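Local atomic coordinates of oligogalacturonate lyase (Vibrio parahaemolyticus RIMD 2210633, PDB entry 3C5M), a protein that probably cleaves short pectin-derived oligogalacturonates by a lyase reaction and binds a manganese ion. Residues F244-G249 / L288-D293; M252-Y257 / Y267-E272; G294-G299 / L322-T327. All blocks are in the same frame, centred on the assembly; numbering follows the deposited sequence.

Overall arrangement
The chain folds into a seven-bladed beta-propeller, and the three contacts lie in two successive four-stranded blades. From the N terminus, interaction 1 opens at 244-249, the end of the first strand of one blade, and closes at 288-293, the end of the first strand of the next. Interaction 2, between 252-257 and 267-272, falls wholly within that span and zips up the hairpin of the earlier blade. Interaction 3 follows in series, joining 294-299 to 322-327 as the middle pair of the later blade. Interactions 2 and 3 thus build the two sheets, and interaction 1 ties them together; Lys268 and Met297 also touch between the blades.

Interaction 1. Residues F244-G249 / L288-D293; sequences FWIPDG and LMSNFD
Neighbouring blades of the beta-propeller meet where Phe244 and the Ile246-Gly249 type I turn, at the end of strand 238-245, pack on Leu288-Asp293, at the end of strand 285-290. Each strand is the first of its blade. The Phe244 ring takes Leu288 O and the selenomethionine methyl over one face: Met289 CE lies 4.0 Å from the ring centroid, a CH-pi contact. Met289 folds back to get there, bent at chi2 and chi3, with SE oblique to the same ring in a Met-aromatic contact. Ser290 stands at the ring edge, its OG 3.4 Å from Phe244 CE1, while that hydroxyl donates to a lone pair of Asn291 O. Further along, CG of Phe292 is anti to its backbone N (chi1 -178°), and the ring swings back over the turn, with Asp248 CB above its face, 3.9 Å from the centroid, and Pro247 CB approaching obliquely. The hydrogen bond across is Asp248 N to Phe292 O, 2.9 Å and bent (143°). Asp248 OD1 accepts from Ser250 N and Asp293 OD2 from Ser295 OG, each two residues on. The blades are therefore joined mainly by apolar and aromatic packing, with a single backbone hydrogen bond between the two segments.

Interaction 2. Residues M252-Y257 / Y267-E272; sequences MAYVSY and YKANPE
Tyr254 OH is gripped by Lys232 NZ and, more weakly, by Asn276 ND2, and it also rests 3.4 Å from Tyr267 CB across the strands. Tyr254 gets there with CG between its backbone N and carbonyl carbon (chi1 64°), which lays its ring across the neighbouring strand. Tyr267 CB then sits over the ring face, 3.5 Å from the centroid, in a CH-pi contact, and Ala269 CB meets the ring at its edge. The two tyrosine rings are nearly parallel, their planes 12° apart, but they are slid so far past each other, with centroids 5.6 Å apart, that they hardly overlap. Ser256 OG comes obliquely to the CD2-CE2 side of the Tyr267 ring.

Beneath these side chains runs an antiparallel hairpin of one propeller blade. Tyr254 and Tyr267 form a hydrogen-bonded pair, Tyr254 N to Tyr267 O at 2.8 Å and Tyr267 N to Tyr254 O at 2.7 Å. Met252 and Ala269 form the next such pair, with Met252 N to Ala269 O at 2.8 Å and nearly straight (168°), and Ala269 N to Met252 O at 2.9 Å in return. Between them Ala253 and Lys268 make a non-hydrogen-bonded pair with their side chains on the opposite face of the sheet. Ala253 CA makes a CA-H...O contact to Tyr267 O between the strands.

Lys232 serves both tyrosines, bonding to the Tyr254 hydroxyl and making a cation-pi contact with the Tyr267 ring, on the same face as Met252 and Ala269. Its charge may therefore polarise the phenol oxygen of Tyr254.

Interaction 3. Residues G294-G299 / L322-T327; sequences GSLMVG and LYVLNT
Gly299 and Tyr323 mark the close-packed end of this antiparallel pair, and Ser295, Leu296 and Asn326 its more exposed end. At the buried end Gly299 N donates to Tyr323 O at 2.8 Å, and Tyr323 N returns a straighter bond (164°) to Gly299 O. Leu322 CD2 reaches that same Gly299 O, 3.3 Å away, while the edge of the Tyr323 ring lies near it too. Glycine brings no side chain here, and Leu325 CD1 extends toward Gly299 N. At the next hydrogen-bonded pair, Met297 and Leu325, Leu325 N reaches Met297 O at 2.7 Å, and the two CB atoms meet at 4.0 Å on the face shared with Tyr323. On the other face Val298 has CG1 between its backbone N and carbonyl carbon (chi1 66°), which places CG2 anti to N and close to Tyr323 O.

At the partly exposed end Leu296 and Asn326 pack more loosely: Leu296 CD2 only approaches Val324 CG1, at 4.4 Å, and Asn326 turns its OD1 to Ala329 N. Thr327 is the exception, ending the pairing with two bonds, its N to Ser295 O at 3.1 Å, from well above the carbonyl plane, and its OG1 to Gly294 O at 2.6 Å. Gly294 O also receives a weak bond from Lys268 NZ.

These are the two central strands of a four-stranded blade. Strand 285-290, which carries the manganese ligand His287, flanks 296-301, and strand 334-337 flanks 321-326. Met297 and Leu325 lean on Ile266 of the preceding blade, while Val298 faces Pro356, beside the manganese ligand His355.

Interaction 1. Residues F244-G249 / L288-D293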
ATOM      1  N   PHE A 244       0.844   9.387   1.982  1.00 18.60           N
ATOM      2  CA  PHE A 244       0.269   8.335   2.796  1.00 35.34           C
ATOM      3  C   PHE A 244       0.031   8.844   4.224  1.00 31.56           C
ATOM      4  O   PHE A 244       0.826   9.602   4.772  1.00 25.52           O
ATOM      5  CB  PHE A 244       1.192   7.107   2.798  1.00 35.79           C
ATOM      6  CG  PHE A 244       2.457   7.293   3.589  1.00 36.61           C
ATOM      7  CD1 PHE A 244       2.501   6.951   4.937  1.00 33.21           C
ATOM      8  CD2 PHE A 244       3.598   7.821   2.991  1.00 32.89           C
ATOM      9  CE1 PHE A 244       3.662   7.130   5.680  1.00 42.10           C
ATOM     10  CE2 PHE A 244       4.770   8.008   3.727  1.00 39.17           C
ATOM     11  CZ  PHE A 244       4.806   7.662   5.070  1.00 41.36           C
ATOM     12  N   TRP A 245      -1.090   8.442   4.806  1.00 35.80           N
ATOM     13  CA  TRP A 245      -1.429   8.840   6.154  1.00 32.81           C
ATOM     14  C   TRP A 245      -0.492   8.125   7.096  1.00 32.96           C
ATOM     15  O   TRP A 245      -0.173   6.957   6.890  1.00 36.82           O
ATOM     16  CB  TRP A 245      -2.864   8.428   6.491  1.00 34.93           C
ATOM     17  CG  TRP A 245      -3.919   9.336   5.968  1.00 36.78           C
ATOM     18  CD1 TRP A 245      -4.951   9.007   5.138  1.00 37.24           C
ATOM     19  CD2 TRP A 245      -4.055  10.728   6.247  1.00 40.15           C
ATOM     20  NE1 TRP A 245      -5.721  10.110   4.879  1.00 48.85           N
ATOM     21  CE2 TRP A 245      -5.193  11.186   5.547  1.00 46.39           C
ATOM     22  CE3 TRP A 245      -3.326  11.639   7.019  1.00 36.11           C
ATOM     23  CZ2 TRP A 245      -5.620  12.521   5.596  1.00 45.33           C
ATOM     24  CZ3 TRP A 245      -3.751  12.964   7.068  1.00 43.49           C
ATOM     25  CH2 TRP A 245      -4.886  13.391   6.359  1.00 36.20           C
ATOM     26  N   ILE A 246      -0.024   8.823   8.119  1.00 34.70           N
ATOM     27  CA  ILE A 246       0.822   8.171   9.097  1.00 38.97           C
ATOM     28  C   ILE A 246      -0.185   7.409   9.957  1.00 37.98           C
ATOM     29  O   ILE A 246      -1.196   7.961  10.356  1.00 37.22           O
ATOM     30  CB  ILE A 246       1.571   9.188   9.925  1.00 36.97           C
ATOM     31  CG1 ILE A 246       2.529   9.957   9.015  1.00 38.49           C
ATOM     32  CG2 ILE A 246       2.307   8.492  11.060  1.00 38.81           C
ATOM     33  CD1 ILE A 246       3.360  10.962   9.736  1.00 42.90           C
ATOM     34  N   PRO A 247       0.071   6.122  10.226  1.00 41.86           N
ATOM     35  CA  PRO A 247      -0.803   5.255  11.026  1.00 40.70           C
ATOM     36  C   PRO A 247      -1.623   5.910  12.158  1.00 45.08           C
ATOM     37  O   PRO A 247      -2.829   5.701  12.243  1.00 43.41           O
ATOM     38  CB  PRO A 247       0.165   4.190  11.532  1.00 43.09           C
ATOM     39  CG  PRO A 247       1.046   3.998  10.347  1.00 43.23           C
ATOM     40  CD  PRO A 247       1.336   5.429   9.910  1.00 41.04           C
ATOM     41  N   ASP A 248      -0.978   6.689  13.021  1.00 44.01           N
ATOM     42  CA  ASP A 248      -1.692   7.325  14.116  1.00 40.26           C
ATOM     43  C   ASP A 248      -2.572   8.494  13.644  1.00 43.02           C
ATOM     44  O   ASP A 248      -3.335   9.060  14.428  1.00 51.80           O
ATOM     45  CB  ASP A 248      -0.706   7.797  15.201  1.00 30.08           C
ATOM     46  CG  ASP A 248       0.167   8.960  14.748  1.00 43.55           C
ATOM     47  OD1 ASP A 248       0.046   9.368  13.568  1.00 28.93           O
ATOM     48  OD2 ASP A 248       0.979   9.466  15.571  1.00 30.25           O
ATOM     49  N   GLY A 249      -2.472   8.849  12.367  1.00 34.10           N
ATOM     50  CA  GLY A 249      -3.267   9.941  11.830  1.00 28.83           C
ATOM     51  C   GLY A 249      -2.723  11.328  12.129  1.00 37.80           C
ATOM     52  O   GLY A 249      -3.392  12.328  11.869  1.00 36.98           O
ATOM     53  N   LEU A 288       7.599   4.638   0.168  1.00 36.20           N
ATOM     54  CA  LEU A 288       7.933   5.141   1.490  1.00 25.34           C
ATOM     55  C   LEU A 288       6.794   4.853   2.456  1.00 31.27           C
ATOM     56  O   LEU A 288       5.641   5.133   2.162  1.00 38.37           O
ATOM     57  CB  LEU A 288       8.193   6.644   1.428  1.00 34.91           C
ATOM     58  CG  LEU A 288       8.569   7.353   2.735  1.00 34.28           C
ATOM     59  CD1 LEU A 288       9.822   6.739   3.341  1.00 27.32           C
ATOM     60  CD2 LEU A 288       8.790   8.821   2.446  1.00 31.99           C
HETATM   61  N   MSE A 289       7.117   4.268   3.599  1.00 31.83           N
HETATM   62  CA  MSE A 289       6.112   3.960   4.601  1.00 37.04           C
HETATM   63  C   MSE A 289       6.677   4.333   5.952  1.00 39.15           C
HETATM   64  O   MSE A 289       7.894   4.273   6.161  1.00 36.31           O
HETATM   65  CB  MSE A 289       5.754   2.471   4.588  1.00 38.32           C
HETATM   66  CG  MSE A 289       4.730   2.051   5.650  1.00 43.47           C
HETATM   67 SE   MSE A 289       3.099   3.142   5.664  1.00 53.23          SE
HETATM   68  CE  MSE A 289       2.946   3.538   3.796  1.00 47.77           C
ATOM     69  N   SER A 290       5.810   4.715   6.882  1.00 37.87           N
ATOM     70  CA  SER A 290       6.314   5.094   8.186  1.00 36.12           C
ATOM     71  C   SER A 290       5.901   4.140   9.265  1.00 30.81           C
ATOM     72  O   SER A 290       5.234   3.137   9.031  1.00 22.69           O
ATOM     73  CB  SER A 290       5.860   6.503   8.574  1.00 28.16           C
ATOM     74  OG  SER A 290       4.499   6.502   8.951  1.00 34.65           O
ATOM     75  N   ASN A 291       6.334   4.502  10.458  1.00 41.68           N
ATOM     76  CA  ASN A 291       6.068   3.780  11.679  1.00 40.83           C
ATOM     77  C   ASN A 291       4.653   4.181  12.096  1.00 34.80           C
ATOM     78  O   ASN A 291       3.960   4.863  11.345  1.00 38.10           O
ATOM     79  CB  ASN A 291       7.074   4.242  12.719  1.00 40.86           C
ATOM     80  CG  ASN A 291       7.208   3.282  13.826  1.00 52.40           C
ATOM     81  OD1 ASN A 291       7.916   3.541  14.796  1.00 60.98           O
ATOM     82  ND2 ASN A 291       6.531   2.140  13.703  1.00 58.83           N
ATOM     83  N   PHE A 292       4.221   3.775  13.282  1.00 27.75           N
ATOM     84  CA  PHE A 292       2.885   4.137  13.734  1.00 32.96           C
ATOM     85  C   PHE A 292       2.790   5.627  14.051  1.00 38.79           C
ATOM     86  O   PHE A 292       1.828   6.286  13.665  1.00 35.25           O
ATOM     87  CB  PHE A 292       2.481   3.355  14.987  1.00 31.26           C
ATOM     88  CG  PHE A 292       1.083   3.675  15.467  1.00 36.64           C
ATOM     89  CD1 PHE A 292      -0.028   3.203  14.769  1.00 39.84           C
ATOM     90  CD2 PHE A 292       0.875   4.504  16.578  1.00 43.71           C
ATOM     91  CE1 PHE A 292      -1.325   3.552  15.165  1.00 41.02           C
ATOM     92  CE2 PHE A 292      -0.418   4.862  16.986  1.00 25.32           C
ATOM     93  CZ  PHE A 292      -1.517   4.387  16.280  1.00 37.96           C
ATOM     94  N   ASP A 293       3.785   6.139  14.768  1.00 35.44           N
ATOM     95  CA  ASP A 293       3.822   7.539  15.153  1.00 42.23           C
ATOM     96  C   ASP A 293       4.587   8.392  14.147  1.00 41.57           C
ATOM     97  O   ASP A 293       4.611   9.616  14.260  1.00 46.40           O
ATOM     98  CB  ASP A 293       4.453   7.679  16.539  1.00 43.98           C
ATOM     99  CG  ASP A 293       5.842   7.070  16.609  1.00 60.07           C
ATOM    100  OD1 ASP A 293       6.452   7.102  17.701  1.00 67.49           O
ATOM    101  OD2 ASP A 293       6.328   6.556  15.574  1.00 65.87           O
TER

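Interaction 2. Residues M252-Y257 / Y267-E272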
HETATM    1  N   MSE A 252      -0.171  13.864   7.069  1.00 48.14           N
HETATM    2  CA  MSE A 252      -0.130  13.284   5.730  1.00 46.08           C
HETATM    3  C   MSE A 252       1.301  13.425   5.236  1.00 48.42           C
HETATM    4  O   MSE A 252       1.712  14.516   4.858  1.00 51.80           O
HETATM    5  CB  MSE A 252      -1.058  14.049   4.784  1.00 46.96           C
HETATM    6  CG  MSE A 252      -1.006  13.605   3.321  1.00 50.10           C
HETATM    7 SE   MSE A 252      -1.826  11.883   2.988  1.00 69.73          SE
HETATM    8  CE  MSE A 252      -3.641  12.452   2.577  1.00 74.03           C
ATOM      9  N   ALA A 253       2.062  12.335   5.244  1.00 42.87           N
ATOM     10  CA  ALA A 253       3.442  12.387   4.780  1.00 40.30           C
ATOM     11  C   ALA A 253       3.540  12.174   3.274  1.00 43.68           C
ATOM     12  O   ALA A 253       2.786  11.389   2.696  1.00 39.30           O
ATOM     13  CB  ALA A 253       4.289  11.345   5.507  1.00 36.65           C
ATOM     14  N   TYR A 254       4.466  12.889   2.639  1.00 41.99           N
ATOM     15  CA  TYR A 254       4.690  12.740   1.208  1.00 37.32           C
ATOM     16  C   TYR A 254       6.104  13.162   0.804  1.00 34.51           C
ATOM     17  O   TYR A 254       6.900  13.592   1.634  1.00 27.71           O
ATOM     18  CB  TYR A 254       3.654  13.530   0.415  1.00 33.17           C
ATOM     19  CG  TYR A 254       3.728  15.015   0.626  1.00 40.18           C
ATOM     20  CD1 TYR A 254       3.111  15.617   1.724  1.00 41.33           C
ATOM     21  CD2 TYR A 254       4.465  15.821  -0.247  1.00 34.40           C
ATOM     22  CE1 TYR A 254       3.232  16.987   1.948  1.00 38.99           C
ATOM     23  CE2 TYR A 254       4.594  17.182  -0.031  1.00 40.66           C
ATOM     24  CZ  TYR A 254       3.979  17.760   1.067  1.00 42.11           C
ATOM     25  OH  TYR A 254       4.148  19.106   1.291  1.00 45.75           O
ATOM     26  N   VAL A 255       6.409  13.021  -0.479  1.00 36.89           N
ATOM     27  CA  VAL A 255       7.717  13.371  -1.009  1.00 40.33           C
ATOM     28  C   VAL A 255       7.589  14.398  -2.124  1.00 42.99           C
ATOM     29  O   VAL A 255       6.751  14.266  -3.012  1.00 46.58           O
ATOM     30  CB  VAL A 255       8.422  12.132  -1.585  1.00 47.11           C
ATOM     31  CG1 VAL A 255       9.773  12.523  -2.174  1.00 45.11           C
ATOM     32  CG2 VAL A 255       8.585  11.083  -0.497  1.00 49.43           C
ATOM     33  N   SER A 256       8.430  15.421  -2.086  1.00 49.57           N
ATOM     34  CA  SER A 256       8.389  16.447  -3.114  1.00 54.27           C
ATOM     35  C   SER A 256       9.745  16.593  -3.785  1.00 56.68           C
ATOM     36  O   SER A 256      10.782  16.340  -3.168  1.00 52.77           O
ATOM     37  CB  SER A 256       7.958  17.789  -2.515  1.00 56.13           C
ATOM     38  OG  SER A 256       8.891  18.244  -1.555  1.00 61.20           O
ATOM     39  N   TYR A 257       9.723  16.996  -5.054  1.00 63.40           N
ATOM     40  CA  TYR A 257      10.938  17.192  -5.839  1.00 68.21           C
ATOM     41  C   TYR A 257      10.856  18.508  -6.591  1.00 66.69           C
ATOM     42  O   TYR A 257       9.887  18.769  -7.296  1.00 69.27           O
ATOM     43  CB  TYR A 257      11.136  16.039  -6.834  1.00 75.86           C
ATOM     44  CG  TYR A 257      12.392  16.158  -7.688  1.00 90.39           C
ATOM     45  CD1 TYR A 257      12.398  16.914  -8.869  1.00 90.11           C
ATOM     46  CD2 TYR A 257      13.587  15.544  -7.297  1.00 92.71           C
ATOM     47  CE1 TYR A 257      13.564  17.058  -9.636  1.00 84.50           C
ATOM     48  CE2 TYR A 257      14.756  15.684  -8.058  1.00 88.51           C
ATOM     49  CZ  TYR A 257      14.736  16.443  -9.222  1.00 89.64           C
ATOM     50  OH  TYR A 257      15.892  16.602  -9.958  1.00 90.97           O
ATOM     51  N   TYR A 267       7.916  15.326   3.435  1.00 44.64           N
ATOM     52  CA  TYR A 267       7.129  16.386   4.039  1.00 45.93           C
ATOM     53  C   TYR A 267       5.978  15.832   4.849  1.00 42.15           C
ATOM     54  O   TYR A 267       5.433  14.789   4.514  1.00 41.04           O
ATOM     55  CB  TYR A 267       6.569  17.297   2.943  1.00 53.88           C
ATOM     56  CG  TYR A 267       7.440  18.473   2.582  1.00 62.16           C
ATOM     57  CD1 TYR A 267       7.369  19.664   3.304  1.00 66.20           C
ATOM     58  CD2 TYR A 267       8.337  18.402   1.520  1.00 62.41           C
ATOM     59  CE1 TYR A 267       8.168  20.755   2.973  1.00 64.52           C
ATOM     60  CE2 TYR A 267       9.139  19.487   1.184  1.00 61.59           C
ATOM     61  CZ  TYR A 267       9.049  20.658   1.913  1.00 65.68           C
ATOM     62  OH  TYR A 267       9.835  21.735   1.576  1.00 66.51           O
ATOM     63  N   LYS A 268       5.616  16.532   5.920  1.00 50.47           N
ATOM     64  CA  LYS A 268       4.488  16.140   6.764  1.00 47.54           C
ATOM     65  C   LYS A 268       3.480  17.281   6.735  1.00 44.82           C
ATOM     66  O   LYS A 268       3.828  18.425   7.006  1.00 46.93           O
ATOM     67  CB  LYS A 268       4.929  15.900   8.213  1.00 57.80           C
ATOM     68  CG  LYS A 268       5.475  14.506   8.516  1.00 62.41           C
ATOM     69  CD  LYS A 268       5.789  14.338  10.014  1.00 62.94           C
ATOM     70  CE  LYS A 268       6.315  12.933  10.331  1.00 59.44           C
ATOM     71  NZ  LYS A 268       6.823  12.808  11.727  1.00 55.35           N
ATOM     72  N   ALA A 269       2.233  16.966   6.403  1.00 46.00           N
ATOM     73  CA  ALA A 269       1.176  17.971   6.350  1.00 44.09           C
ATOM     74  C   ALA A 269       0.155  17.734   7.463  1.00 45.41           C
ATOM     75  O   ALA A 269      -0.328  16.623   7.638  1.00 47.48           O
ATOM     76  CB  ALA A 269       0.486  17.920   5.003  1.00 38.34           C
ATOM     77  N   ASN A 270      -0.174  18.784   8.211  1.00 46.05           N
ATOM     78  CA  ASN A 270      -1.153  18.691   9.293  1.00 48.36           C
ATOM     79  C   ASN A 270      -2.558  18.617   8.680  1.00 49.48           C
ATOM     80  O   ASN A 270      -2.976  19.552   8.007  1.00 56.25           O
ATOM     81  CB  ASN A 270      -1.042  19.925  10.186  1.00 53.88           C
ATOM     82  CG  ASN A 270      -1.947  19.855  11.394  1.00 51.39           C
ATOM     83  OD1 ASN A 270      -3.161  19.699  11.270  1.00 53.92           O
ATOM     84  ND2 ASN A 270      -1.359  19.976  12.577  1.00 56.27           N
ATOM     85  N   PRO A 271      -3.306  17.518   8.915  1.00 50.15           N
ATOM     86  CA  PRO A 271      -4.659  17.348   8.367  1.00 50.81           C
ATOM     87  C   PRO A 271      -5.683  18.411   8.774  1.00 58.50           C
ATOM     88  O   PRO A 271      -6.624  18.703   8.025  1.00 54.68           O
ATOM     89  CB  PRO A 271      -5.045  15.951   8.839  1.00 41.29           C
ATOM     90  CG  PRO A 271      -4.303  15.816  10.115  1.00 50.32           C
ATOM     91  CD  PRO A 271      -2.953  16.380   9.781  1.00 50.87           C
ATOM     92  N   GLU A 272      -5.489  18.988   9.958  1.00 65.51           N
ATOM     93  CA  GLU A 272      -6.384  20.017  10.480  1.00 67.03           C
ATOM     94  C   GLU A 272      -5.915  21.432  10.120  1.00 66.31           C
ATOM     95  O   GLU A 272      -6.642  22.190   9.482  1.00 65.00           O
ATOM     96  CB  GLU A 272      -6.508  19.867  12.003  1.00 71.22           C
ATOM     97  CG  GLU A 272      -7.282  18.624  12.451  1.00 76.43           C
ATOM     98  CD  GLU A 272      -8.755  18.677  12.064  1.00 87.56           C
ATOM     99  OE1 GLU A 272      -9.487  19.537  12.603  1.00 94.71           O
ATOM    100  OE2 GLU A 272      -9.187  17.868  11.212  1.00 88.35           O
TER

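Interaction 3. Residues G294-G299 / L322-T327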
ATOM      1  N   GLY A 294       5.207   7.745  13.163  1.00 43.65           N
ATOM      2  CA  GLY A 294       5.968   8.470  12.155  1.00 38.17           C
ATOM      3  C   GLY A 294       7.391   8.795  12.580  1.00 38.19           C
ATOM      4  O   GLY A 294       8.060   9.613  11.952  1.00 34.94           O
ATOM      5  N   SER A 295       7.846   8.162  13.658  1.00 35.87           N
ATOM      6  CA  SER A 295       9.196   8.365  14.168  1.00 36.63           C
ATOM      7  C   SER A 295      10.217   7.570  13.348  1.00 40.64           C
ATOM      8  O   SER A 295      11.402   7.895  13.320  1.00 39.65           O
ATOM      9  CB  SER A 295       9.264   7.940  15.635  1.00 29.15           C
ATOM     10  OG  SER A 295       8.760   6.634  15.815  1.00 35.33           O
ATOM     11  N   LEU A 296       9.743   6.519  12.690  1.00 45.99           N
ATOM     12  CA  LEU A 296      10.583   5.679  11.854  1.00 44.83           C
ATOM     13  C   LEU A 296       9.988   5.590  10.463  1.00 47.96           C
ATOM     14  O   LEU A 296       8.776   5.685  10.297  1.00 54.70           O
ATOM     15  CB  LEU A 296      10.665   4.276  12.428  1.00 40.94           C
ATOM     16  CG  LEU A 296      11.498   4.157  13.688  1.00 46.26           C
ATOM     17  CD1 LEU A 296      11.311   2.769  14.265  1.00 46.85           C
ATOM     18  CD2 LEU A 296      12.964   4.422  13.373  1.00 34.95           C
HETATM   19  N   MSE A 297      10.838   5.405   9.464  1.00 46.87           N
HETATM   20  CA  MSE A 297      10.352   5.269   8.102  1.00 49.93           C
HETATM   21  C   MSE A 297      11.212   4.278   7.352  1.00 45.35           C
HETATM   22  O   MSE A 297      12.394   4.117   7.650  1.00 49.18           O
HETATM   23  CB  MSE A 297      10.350   6.617   7.376  1.00 47.56           C
HETATM   24  CG  MSE A 297       9.232   7.552   7.826  1.00 62.78           C
HETATM   25 SE   MSE A 297       8.876   9.067   6.620  1.00 72.47          SE
HETATM   26  CE  MSE A 297       7.389   9.872   7.529  1.00 58.06           C
ATOM     27  N   VAL A 298      10.615   3.601   6.382  1.00 36.22           N
ATOM     28  CA  VAL A 298      11.365   2.640   5.607  1.00 37.00           C
ATOM     29  C   VAL A 298      11.234   2.957   4.133  1.00 31.79           C
ATOM     30  O   VAL A 298      10.191   3.425   3.688  1.00 28.47           O
ATOM     31  CB  VAL A 298      10.889   1.212   5.895  1.00 28.61           C
ATOM     32  CG1 VAL A 298       9.483   1.024   5.413  1.00 23.47           C
ATOM     33  CG2 VAL A 298      11.831   0.227   5.250  1.00 45.29           C
ATOM     34  N   GLY A 299      12.306   2.706   3.385  1.00 38.10           N
ATOM     35  CA  GLY A 299      12.299   2.991   1.961  1.00 44.26           C
ATOM     36  C   GLY A 299      12.845   1.924   1.025  1.00 43.12           C
ATOM     37  O   GLY A 299      13.644   1.069   1.393  1.00 40.39           O
ATOM     38  N   LEU A 322      17.449  -1.421   1.451  1.00 42.99           N
ATOM     39  CA  LEU A 322      16.261  -0.979   2.154  1.00 33.21           C
ATOM     40  C   LEU A 322      16.756   0.071   3.136  1.00 31.48           C
ATOM     41  O   LEU A 322      17.808  -0.096   3.746  1.00 22.87           O
ATOM     42  CB  LEU A 322      15.621  -2.137   2.915  1.00 29.67           C
ATOM     43  CG  LEU A 322      14.678  -3.025   2.101  1.00 34.12           C
ATOM     44  CD1 LEU A 322      14.196  -4.198   2.953  1.00 15.62           C
ATOM     45  CD2 LEU A 322      13.511  -2.187   1.599  1.00 22.84           C
ATOM     46  N   TYR A 323      16.008   1.152   3.294  1.00 35.34           N
ATOM     47  CA  TYR A 323      16.439   2.199   4.200  1.00 41.28           C
ATOM     48  C   TYR A 323      15.548   2.386   5.413  1.00 43.51           C
ATOM     49  O   TYR A 323      14.325   2.295   5.320  1.00 47.88           O
ATOM     50  CB  TYR A 323      16.542   3.516   3.442  1.00 43.80           C
ATOM     51  CG  TYR A 323      17.688   3.573   2.466  1.00 49.44           C
ATOM     52  CD1 TYR A 323      18.882   4.220   2.801  1.00 52.74           C
ATOM     53  CD2 TYR A 323      17.577   3.001   1.197  1.00 47.75           C
ATOM     54  CE1 TYR A 323      19.935   4.302   1.897  1.00 54.21           C
ATOM     55  CE2 TYR A 323      18.622   3.074   0.283  1.00 49.84           C
ATOM     56  CZ  TYR A 323      19.799   3.728   0.639  1.00 56.30           C
ATOM     57  OH  TYR A 323      20.845   3.813  -0.250  1.00 58.75           O
ATOM     58  N   VAL A 324      16.166   2.633   6.561  1.00 39.17           N
ATOM     59  CA  VAL A 324      15.402   2.883   7.770  1.00 38.40           C
ATOM     60  C   VAL A 324      15.739   4.299   8.237  1.00 43.84           C
ATOM     61  O   VAL A 324      16.755   4.540   8.896  1.00 49.60           O
ATOM     62  CB  VAL A 324      15.720   1.861   8.870  1.00 37.28           C
ATOM     63  CG1 VAL A 324      15.052   2.268  10.155  1.00 27.64           C
ATOM     64  CG2 VAL A 324      15.227   0.490   8.457  1.00 35.56           C
ATOM     65  N   LEU A 325      14.882   5.241   7.856  1.00 44.13           N
ATOM     66  CA  LEU A 325      15.059   6.633   8.215  1.00 41.28           C
ATOM     67  C   LEU A 325      14.615   6.899   9.646  1.00 42.32           C
ATOM     68  O   LEU A 325      13.660   6.307  10.141  1.00 40.22           O
ATOM     69  CB  LEU A 325      14.273   7.535   7.259  1.00 33.70           C
ATOM     70  CG  LEU A 325      14.668   7.514   5.777  1.00 38.86           C
ATOM     71  CD1 LEU A 325      14.323   6.165   5.180  1.00 23.49           C
ATOM     72  CD2 LEU A 325      13.935   8.621   5.021  1.00 36.97           C
ATOM     73  N   ASN A 326      15.333   7.796  10.303  1.00 46.46           N
ATOM     74  CA  ASN A 326      15.036   8.186  11.663  1.00 41.95           C
ATOM     75  C   ASN A 326      14.514   9.628  11.612  1.00 41.61           C
ATOM     76  O   ASN A 326      15.299  10.565  11.526  1.00 42.00           O
ATOM     77  CB  ASN A 326      16.309   8.126  12.489  1.00 42.12           C
ATOM     78  CG  ASN A 326      16.050   8.311  13.955  1.00 49.03           C
ATOM     79  OD1 ASN A 326      15.404   9.278  14.366  1.00 49.03           O
ATOM     80  ND2 ASN A 326      16.557   7.386  14.764  1.00 55.81           N
ATOM     81  N   THR A 327      13.192   9.796  11.656  1.00 42.70           N
ATOM     82  CA  THR A 327      12.549  11.113  11.596  1.00 51.23           C
ATOM     83  C   THR A 327      13.178  12.173  12.502  1.00 56.18           C
ATOM     84  O   THR A 327      13.600  13.226  12.026  1.00 53.75           O
ATOM     85  CB  THR A 327      11.033  11.006  11.938  1.00 56.03           C
ATOM     86  OG1 THR A 327      10.370  10.261  10.911  1.00 61.62           O
ATOM     87  CG2 THR A 327      10.389  12.384  12.045  1.00 55.74           C
TER